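Local coordinates for protein putative sulfurtransferase dsrE (Allochromatium vinosum, PDB 2HY5) that is of uncertain function but probably carries sulfur as a sulfurtransferase and could take part in the oxidation of intracellular sulfur, at residues R108-G111 with L112-V116. Residues are numbered along the deposited sequence; the frame is centred on the assembly and turned at random.
Sequences RISG and LGQLV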
loop_
_atom_site.group_PDB
_atom_site.type_symbol
_atom_site.label_atom_id
_atom_site.label_comp_id
_atom_site.label_asym_id
_atom_site.label_seq_id
_atom_site.Cartn_x
_atom_site.Cartn_y
_atom_site.Cartn_z
ATOM N N ARG A 108 -24.189 5.670 2.668
ATOM C CA ARG A 108 -24.845 5.080 3.827
ATOM C C ARG A 108 -23.918 4.065 4.483
ATOM O O ARG A 108 -23.170 3.370 3.800
ATOM C CB ARG A 108 -26.177 4.419 3.439
ATOM C CG ARG A 108 -26.089 3.130 2.620
ATOM C CD ARG A 108 -27.507 2.640 2.263
ATOM N NE ARG A 108 -27.520 1.423 1.450
ATOM C CZ ARG A 108 -27.504 0.185 1.938
ATOM N NH1 ARG A 108 -27.477 -0.024 3.246
ATOM N NH2 ARG A 108 -27.506 -0.854 1.111
ATOM N N ILE A 109 -23.944 4.016 5.810
ATOM C CA ILE A 109 -23.129 3.070 6.568
ATOM C C ILE A 109 -23.967 1.828 6.829
ATOM O O ILE A 109 -25.077 1.919 7.349
ATOM C CB ILE A 109 -22.681 3.671 7.928
ATOM C CG1 ILE A 109 -21.331 4.373 7.782
ATOM C CG2 ILE A 109 -22.533 2.568 8.970
ATOM C CD1 ILE A 109 -21.205 5.237 6.576
ATOM N N SER A 110 -23.445 0.667 6.461
ATOM C CA SER A 110 -24.184 -0.564 6.675
ATOM C C SER A 110 -23.265 -1.754 6.915
ATOM O O SER A 110 -22.043 -1.615 6.931
ATOM C CB SER A 110 -25.093 -0.841 5.480
ATOM O OG SER A 110 -26.035 -1.843 5.807
ATOM N N GLY A 111 -23.869 -2.924 7.097
ATOM C CA GLY A 111 -23.106 -4.132 7.355
ATOM C C GLY A 111 -22.363 -4.727 6.174
ATOM O O GLY A 111 -22.700 -4.496 5.011
ATOM N N LEU A 112 -21.343 -5.518 6.494
ATOM C CA LEU A 112 -20.519 -6.170 5.492
ATOM C C LEU A 112 -21.375 -7.128 4.667
ATOM O O LEU A 112 -21.032 -7.469 3.531
ATOM C CB LEU A 112 -19.381 -6.924 6.190
ATOM C CG LEU A 112 -18.138 -7.317 5.391
ATOM C CD1 LEU A 112 -17.604 -6.118 4.626
ATOM C CD2 LEU A 112 -17.075 -7.853 6.355
ATOM N N GLY A 113 -22.493 -7.564 5.240
ATOM C CA GLY A 113 -23.384 -8.460 4.524
ATOM C C GLY A 113 -23.919 -7.849 3.234
ATOM O O GLY A 113 -24.338 -8.572 2.326
ATOM N N GLN A 114 -23.912 -6.521 3.149
ATOM C CA GLN A 114 -24.388 -5.836 1.950
ATOM C C GLN A 114 -23.426 -6.081 0.790
ATOM O O GLN A 114 -23.813 -6.010 -0.377
ATOM C CB GLN A 114 -24.521 -4.328 2.202
ATOM C CG GLN A 114 -25.541 -3.952 3.272
ATOM C CD GLN A 114 -26.947 -4.403 2.921
ATOM O OE1 GLN A 114 -27.569 -3.882 1.990
ATOM N NE2 GLN A 114 -27.454 -5.383 3.661
ATOM N N LEU A 115 -22.168 -6.368 1.112
ATOM C CA LEU A 115 -21.170 -6.643 0.083
ATOM C C LEU A 115 -21.416 -8.041 -0.477
ATOM O O LEU A 115 -21.503 -8.237 -1.689
ATOM C CB LEU A 115 -19.754 -6.575 0.666
ATOM C CG LEU A 115 -18.640 -7.074 -0.265
ATOM C CD1 LEU A 115 -18.570 -6.197 -1.503
ATOM C CD2 LEU A 115 -17.309 -7.070 0.475
ATOM N N VAL A 116 -21.526 -9.016 0.418
ATOM C CA VAL A 116 -21.768 -10.391 0.003
ATOM C C VAL A 116 -23.089 -10.456 -0.752
ATOM O O VAL A 116 -23.202 -11.129 -1.777
ATOM C CB VAL A 116 -21.822 -11.330 1.222
ATOM C CG1 VAL A 116 -22.114 -12.754 0.772
ATOM C CG2 VAL A 116 -20.493 -11.269 1.974
#
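Arg108 sets its CG between the backbone N and the carbonyl carbon (chi1 71°) and then runs extended to NE, while Gln114 swings CG beside its own backbone N and bends at chi2 (-61°); by these turns the guanidinium and the amide come together across the junction of strand 108-110 and helix 113-121. The meeting is a single, nearly straight hydrogen bond from Arg108 NH2 to Gln114 OE1, 3.2 Å long. The oxygen lies at the edge of the guanidinium, almost in its plane, whereas the amide is turned steeply, its plane 68° from that of the arginine. Beside this bond, Ser110 OG rests against the aliphatic part of Gln114, 3.3 Å from its CG.

The turn itself is closed by the main chain: Gln114 N donates to Gly111 O at 3.0 Å, and one residue further on Leu115 N repeats the three-residue step by bonding to Leu112 O, 2.9 Å away. Leu112 turns away from residues 108-111 at its first bond, although CB still touches Gly111; its side chain reaches Cys78, which probably carries the persulfide intermediate, as in related proteins, and packs on Val28 of the neighbouring DsrF chain. The example illustrates how the chain of an alpha/beta fold leaves a strand of its parallel sheet, here an outermost one within the chain, and enters the following helix.

Were Gln114 an alanine, Arg108 NH2 would probably lose this acceptor and Ser110 OG the CG that packs against it. The stronger tie of the arginine is the salt bridge from NE to Asp74, which probably balances its charge; the neutral amide adds a further directional hold at NH2, which probably helps to fix the turn of the group without competing for its charge.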